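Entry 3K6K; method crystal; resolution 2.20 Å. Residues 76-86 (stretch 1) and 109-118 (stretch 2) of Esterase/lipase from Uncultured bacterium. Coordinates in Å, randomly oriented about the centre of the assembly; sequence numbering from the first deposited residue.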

ATOM      1  N   ASP A  76     -20.817 -24.535  -8.960  1.00 40.34           N
ATOM      2  CA  ASP A  76     -21.405 -25.625  -8.234  1.00 42.14           C
ATOM      3  C   ASP A  76     -20.717 -25.838  -6.882  1.00 42.37           C
ATOM      4  O   ASP A  76     -21.338 -26.151  -5.896  1.00 42.64           O
ATOM      5  N   GLY A  77     -19.423 -25.672  -6.826  1.00 41.95           N
ATOM      6  CA  GLY A  77     -18.760 -25.855  -5.561  1.00 42.04           C
ATOM      7  C   GLY A  77     -18.684 -24.762  -4.511  1.00 41.57           C
ATOM      8  O   GLY A  77     -17.954 -24.911  -3.578  1.00 41.63           O
ATOM      9  N   ALA A  78     -19.432 -23.688  -4.665  1.00 39.94           N
ATOM     10  CA  ALA A  78     -19.221 -22.490  -3.891  1.00 38.08           C
ATOM     11  C   ALA A  78     -19.646 -22.526  -2.457  1.00 36.80           C
ATOM     12  O   ALA A  78     -20.722 -22.941  -2.139  1.00 35.71           O
ATOM     13  N   GLY A  79     -18.764 -22.021  -1.611  1.00 35.64           N
ATOM     14  CA  GLY A  79     -19.061 -21.725  -0.213  1.00 34.24           C
ATOM     15  C   GLY A  79     -20.122 -20.648  -0.104  1.00 33.22           C
ATOM     16  O   GLY A  79     -20.788 -20.339  -1.080  1.00 32.70           O
ATOM     17  N   ALA A  80     -20.286 -20.086   1.091  1.00 32.61           N
ATOM     18  CA  ALA A  80     -21.408 -19.180   1.374  1.00 31.77           C
ATOM     19  C   ALA A  80     -21.024 -17.700   1.362  1.00 30.75           C
ATOM     20  O   ALA A  80     -21.845 -16.860   1.680  1.00 32.21           O
ATOM     21  N   ALA A  81     -19.796 -17.389   0.977  1.00 28.73           N
ATOM     22  CA  ALA A  81     -19.367 -15.999   0.750  1.00 27.33           C
ATOM     23  C   ALA A  81     -20.067 -15.339  -0.462  1.00 26.07           C
ATOM     24  O   ALA A  81     -20.362 -15.992  -1.463  1.00 26.46           O
ATOM     25  N   HIS A  82     -20.346 -14.055  -0.368  1.00 24.65           N
ATOM     26  CA  HIS A  82     -20.865 -13.308  -1.488  1.00 24.25           C
ATOM     27  C   HIS A  82     -19.945 -12.148  -1.762  1.00 24.55           C
ATOM     28  O   HIS A  82     -19.465 -11.514  -0.777  1.00 25.09           O
ATOM     29  N   ILE A  83     -19.700 -11.879  -3.068  1.00 21.99           N
ATOM     30  CA  ILE A  83     -18.984 -10.719  -3.538  1.00 19.88           C
ATOM     31  C   ILE A  83     -19.986  -9.836  -4.298  1.00 19.90           C
ATOM     32  O   ILE A  83     -20.627 -10.270  -5.259  1.00 19.95           O
ATOM     33  N   LEU A  84     -20.118  -8.592  -3.887  1.00 16.89           N
ATOM     34  CA  LEU A  84     -20.982  -7.733  -4.595  1.00 16.28           C
ATOM     35  C   LEU A  84     -20.059  -6.857  -5.448  1.00 15.89           C
ATOM     36  O   LEU A  84     -19.314  -6.073  -4.882  1.00 14.49           O
ATOM     37  N   TYR A  85     -20.125  -7.009  -6.783  1.00 15.93           N
ATOM     38  CA  TYR A  85     -19.176  -6.379  -7.718  1.00 16.86           C
ATOM     39  C   TYR A  85     -19.731  -5.162  -8.518  1.00 17.61           C
ATOM     40  O   TYR A  85     -20.798  -5.253  -9.129  1.00 18.62           O
ATOM     41  N   PHE A  86     -18.970  -4.072  -8.577  1.00 15.88           N
ATOM     42  CA  PHE A  86     -19.341  -2.966  -9.435  1.00 16.11           C
ATOM     43  C   PHE A  86     -18.305  -2.751 -10.560  1.00 16.15           C
ATOM     44  O   PHE A  86     -17.147  -2.546 -10.287  1.00 16.96           O
ATOM     45  N   GLN A 109     -11.889 -18.601  -8.200  1.00 27.97           N
ATOM     46  CA  GLN A 109     -10.754 -18.598  -7.267  1.00 27.74           C
ATOM     47  C   GLN A 109     -11.098 -18.180  -5.819  1.00 27.85           C
ATOM     48  O   GLN A 109     -10.296 -18.350  -4.883  1.00 28.46           O
ATOM     49  N   SER A 110     -12.277 -17.643  -5.604  1.00 27.36           N
ATOM     50  CA  SER A 110     -12.621 -17.314  -4.239  1.00 28.56           C
ATOM     51  C   SER A 110     -13.716 -18.199  -3.658  1.00 28.64           C
ATOM     52  O   SER A 110     -14.136 -17.963  -2.519  1.00 28.89           O
ATOM     53  N   SER A 111     -14.184 -19.200  -4.423  1.00 29.19           N
ATOM     54  CA  SER A 111     -15.319 -20.085  -4.010  1.00 29.63           C
ATOM     55  C   SER A 111     -16.545 -19.290  -3.514  1.00 28.85           C
ATOM     56  O   SER A 111     -17.237 -19.683  -2.558  1.00 29.77           O
ATOM     57  N   ALA A 112     -16.798 -18.175  -4.172  1.00 26.49           N
ATOM     58  CA  ALA A 112     -17.847 -17.280  -3.785  1.00 25.06           C
ATOM     59  C   ALA A 112     -18.936 -17.212  -4.860  1.00 24.73           C
ATOM     60  O   ALA A 112     -18.759 -17.607  -6.043  1.00 24.43           O
ATOM     61  N   THR A 113     -20.055 -16.648  -4.439  1.00 23.85           N
ATOM     62  CA  THR A 113     -21.072 -16.259  -5.341  1.00 23.18           C
ATOM     63  C   THR A 113     -20.869 -14.778  -5.567  1.00 23.69           C
ATOM     64  O   THR A 113     -20.934 -13.977  -4.647  1.00 24.38           O
ATOM     65  N   LEU A 114     -20.658 -14.400  -6.813  1.00 23.30           N
ATOM     66  CA  LEU A 114     -20.408 -13.017  -7.108  1.00 22.21           C
ATOM     67  C   LEU A 114     -21.641 -12.483  -7.832  1.00 23.32           C
ATOM     68  O   LEU A 114     -22.222 -13.167  -8.654  1.00 25.80           O
ATOM     69  N   TRP A 115     -22.034 -11.259  -7.536  1.00 23.16           N
ATOM     70  CA  TRP A 115     -23.237 -10.659  -8.072  1.00 22.77           C
ATOM     71  C   TRP A 115     -22.695  -9.418  -8.730  1.00 22.27           C
ATOM     72  O   TRP A 115     -22.342  -8.487  -8.023  1.00 22.38           O
ATOM     73  N   SER A 116     -22.620  -9.416 -10.059  1.00 21.47           N
ATOM     74  CA  SER A 116     -22.090  -8.277 -10.776  1.00 20.35           C
ATOM     75  C   SER A 116     -23.210  -7.326 -11.145  1.00 20.40           C
ATOM     76  O   SER A 116     -24.100  -7.630 -11.981  1.00 20.91           O
ATOM     77  N   LEU A 117     -23.196  -6.172 -10.503  1.00 19.67           N
ATOM     78  CA  LEU A 117     -24.351  -5.314 -10.569  1.00 20.30           C
ATOM     79  C   LEU A 117     -24.417  -4.579 -11.870  1.00 19.95           C
ATOM     80  O   LEU A 117     -23.418  -4.073 -12.290  1.00 19.92           O
ATOM     81  N   ASP A 118     -25.595  -4.520 -12.511  1.00 20.74           N
ATOM     82  CA  ASP A 118     -25.825  -3.574 -13.637  1.00 21.45           C
ATOM     83  C   ASP A 118     -26.353  -2.233 -13.127  1.00 21.44           C
ATOM     84  O   ASP A 118     -27.452  -1.796 -13.498  1.00 22.42           O
TER

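Neighbouring strands of a parallel sheet share a ladder of backbone hydrogen bonds, and the side chains of paired residues must then find room beside one another on the same face. The pairing of the two strands in this esterase/lipase is a compact example. Stretch 1 uses its odd-numbered residues for the ladder: I83 N donates to T113 O and I83 O accepts from W115 N, both at 2.9 Å, and Y85 repeats the pattern with W115 O and L117 N. The register sets H82 beside T113, L84 beside W115, I83 beside L114 and Y85 beside S116, the first two pairs on one face and the last two on the other.

On the face of H82 and W115, a polar contact is built into the packing. Both side chains adopt the m rotamer at chi1, and with chi2 near -94° for H82 and 74° for W115 the rings meet rim to rim, their planes inclined at 34°. This brings W115 NE1 within 3.0 Å of H82 ND1, to which it donates a nearly straight hydrogen bond, so ND1 serves as the acceptor. Next along the same face, L84 pairs with W115; it is t at chi1 and p at chi2, a conformation that carries L84 CD1 to 4.1 Å from W115 CB. Farther along, F86, with chi1 at -44°, presents its ring edge to L117, F86 CD1 lying 4.0 Å from L117 CB.

The opposite face is mainly hydrocarbon. I83 is m at chi1 and t at chi2, an extended arrangement that reaches several neighbours: I83 CG1 lies 3.8 Å from A112 CB, I83 CD1 3.5 Å from S110 OG, and I83 CG2 4.0 Å from L114 CD1. L114, t at both angles, also sets its CD2 4.1 Å from Y85 CB. The t rotamer of Y85 leads its ring away from stretch 2, and its hydroxyl is hydrogen-bonded elsewhere in the structure.

Two small hydroxyls recruit water. T113, m at chi1, donates from OG1 to a water 2.6 Å away, which in turn donates to G79 O at 2.5 Å and A81 O at 2.9 Å, tying the loop to the strand. S116, t at chi1, donates from OG to a second water at 2.9 Å; that water donates to L117 O at 2.6 Å and, at a longer 3.3 Å, to Y85 O. Before the strands, A78 points toward stretch 2, its CB 3.6 Å from S111 O.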

ATOM      1  CB  ASP A  76     -21.235 -26.851  -9.120  1.00 42.52           C
ATOM      2  CG  ASP A  76     -22.042 -28.011  -8.685  1.00 46.64           C
ATOM      3  OD1 ASP A  76     -21.497 -29.107  -8.760  1.00 50.29           O
ATOM      4  OD2 ASP A  76     -23.198 -27.858  -8.280  1.00 47.68           O
ATOM      5  CB  ALA A  78     -19.815 -21.290  -4.579  1.00 37.43           C
ATOM      6  CB  ALA A  80     -22.068 -19.537   2.684  1.00 32.48           C
ATOM      7  CB  ALA A  81     -17.858 -15.962   0.586  1.00 26.90           C
ATOM      8  CB  HIS A  82     -22.248 -12.777  -1.144  1.00 25.04           C
ATOM      9  CG  HIS A  82     -23.243 -13.868  -0.879  1.00 28.10           C
ATOM     10  ND1 HIS A  82     -24.083 -14.357  -1.859  1.00 26.17           N
ATOM     11  CD2 HIS A  82     -23.462 -14.622   0.226  1.00 27.39           C
ATOM     12  CE1 HIS A  82     -24.806 -15.341  -1.353  1.00 28.59           C
ATOM     13  NE2 HIS A  82     -24.452 -15.518  -0.093  1.00 30.19           N
ATOM     14  CB  ILE A  83     -17.738 -11.056  -4.502  1.00 20.16           C
ATOM     15  CG1 ILE A  83     -16.776 -12.079  -3.869  1.00 17.55           C
ATOM     16  CG2 ILE A  83     -16.999  -9.764  -4.881  1.00 17.24           C
ATOM     17  CD1 ILE A  83     -15.654 -12.586  -4.781  1.00 13.77           C
ATOM     18  CB  LEU A  84     -21.758  -6.869  -3.600  1.00 15.66           C
ATOM     19  CG  LEU A  84     -22.663  -5.787  -4.204  1.00 14.86           C
ATOM     20  CD1 LEU A  84     -23.545  -6.444  -5.320  1.00 10.15           C
ATOM     21  CD2 LEU A  84     -23.533  -5.093  -3.134  1.00 10.89           C
ATOM     22  CB  TYR A  85     -18.546  -7.418  -8.683  1.00 17.29           C
ATOM     23  CG  TYR A  85     -17.321  -6.866  -9.384  1.00 18.72           C
ATOM     24  CD1 TYR A  85     -17.444  -6.089 -10.539  1.00 19.75           C
ATOM     25  CD2 TYR A  85     -16.024  -7.102  -8.865  1.00 20.49           C
ATOM     26  CE1 TYR A  85     -16.298  -5.531 -11.143  1.00 23.67           C
ATOM     27  CE2 TYR A  85     -14.897  -6.571  -9.448  1.00 20.46           C
ATOM     28  CZ  TYR A  85     -15.030  -5.781 -10.595  1.00 23.60           C
ATOM     29  OH  TYR A  85     -13.908  -5.228 -11.180  1.00 22.06           O
ATOM     30  CB  PHE A  86     -19.520  -1.655  -8.635  1.00 14.95           C
ATOM     31  CG  PHE A  86     -20.277  -1.806  -7.369  1.00 15.96           C
ATOM     32  CD1 PHE A  86     -21.567  -2.331  -7.364  1.00 18.72           C
ATOM     33  CD2 PHE A  86     -19.717  -1.404  -6.157  1.00 18.15           C
ATOM     34  CE1 PHE A  86     -22.276  -2.455  -6.176  1.00 19.60           C
ATOM     35  CE2 PHE A  86     -20.422  -1.527  -4.941  1.00 17.14           C
ATOM     36  CZ  PHE A  86     -21.694  -2.050  -4.949  1.00 19.30           C
ATOM     37  CB  GLN A 109      -9.655 -17.704  -7.802  1.00 27.47           C
ATOM     38  CG  GLN A 109      -9.538 -17.750  -9.285  1.00 30.36           C
ATOM     39  CD  GLN A 109      -8.145 -17.648  -9.776  1.00 33.40           C
ATOM     40  OE1 GLN A 109      -7.886 -17.011 -10.803  1.00 35.03           O
ATOM     41  NE2 GLN A 109      -7.218 -18.304  -9.074  1.00 36.82           N
ATOM     42  CB  SER A 110     -13.054 -15.862  -4.173  1.00 28.27           C
ATOM     43  OG  SER A 110     -14.157 -15.754  -5.056  1.00 31.71           O
ATOM     44  CB  SER A 111     -14.894 -21.130  -2.944  1.00 30.38           C
ATOM     45  OG  SER A 111     -14.385 -22.330  -3.523  1.00 33.51           O
ATOM     46  CB  ALA A 112     -17.270 -15.872  -3.564  1.00 24.17           C
ATOM     47  CB  THR A 113     -22.466 -16.570  -4.772  1.00 22.72           C
ATOM     48  OG1 THR A 113     -22.542 -17.972  -4.467  1.00 21.79           O
ATOM     49  CG2 THR A 113     -23.559 -16.187  -5.749  1.00 20.47           C
ATOM     50  CB  LEU A 114     -19.129 -12.912  -7.936  1.00 20.10           C
ATOM     51  CG  LEU A 114     -18.712 -11.535  -8.427  1.00 17.27           C
ATOM     52  CD1 LEU A 114     -17.163 -11.453  -8.555  1.00 13.26           C
ATOM     53  CD2 LEU A 114     -19.379 -11.268  -9.780  1.00 13.48           C
ATOM     54  CB  TRP A 115     -24.144 -10.174  -6.934  1.00 21.98           C
ATOM     55  CG  TRP A 115     -24.616 -11.272  -6.022  1.00 23.55           C
ATOM     56  CD1 TRP A 115     -23.883 -11.925  -5.086  1.00 23.16           C
ATOM     57  CD2 TRP A 115     -25.939 -11.849  -5.977  1.00 23.40           C
ATOM     58  NE1 TRP A 115     -24.648 -12.866  -4.451  1.00 25.13           N
ATOM     59  CE2 TRP A 115     -25.919 -12.843  -4.976  1.00 23.91           C
ATOM     60  CE3 TRP A 115     -27.140 -11.619  -6.698  1.00 24.52           C
ATOM     61  CZ2 TRP A 115     -27.055 -13.645  -4.669  1.00 22.32           C
ATOM     62  CZ3 TRP A 115     -28.279 -12.383  -6.387  1.00 23.36           C
ATOM     63  CH2 TRP A 115     -28.227 -13.394  -5.368  1.00 22.76           C
ATOM     64  CB  SER A 116     -21.232  -8.724 -11.983  1.00 20.38           C
ATOM     65  OG  SER A 116     -20.702  -7.591 -12.672  1.00 17.98           O
ATOM     66  CB  LEU A 117     -24.320  -4.314  -9.431  1.00 19.97           C
ATOM     67  CG  LEU A 117     -25.623  -3.565  -9.285  1.00 22.05           C
ATOM     68  CD1 LEU A 117     -26.573  -4.472  -8.480  1.00 18.66           C
ATOM     69  CD2 LEU A 117     -25.430  -2.188  -8.630  1.00 23.05           C
ATOM     70  CB  ASP A 118     -26.780  -4.177 -14.707  1.00 22.18           C
ATOM     71  CG  ASP A 118     -26.515  -3.668 -16.137  1.00 22.61           C
ATOM     72  OD1 ASP A 118     -26.088  -2.518 -16.388  1.00 24.07           O
ATOM     73  OD2 ASP A 118     -26.735  -4.469 -17.042  1.00 26.56           O
TER
HETATM   74  O   HOH W   1     -22.000 -18.299  -1.947  1.00 18.92           O
HETATM   75  O   HOH W   2     -20.894  -4.666 -12.359  1.00 10.92           O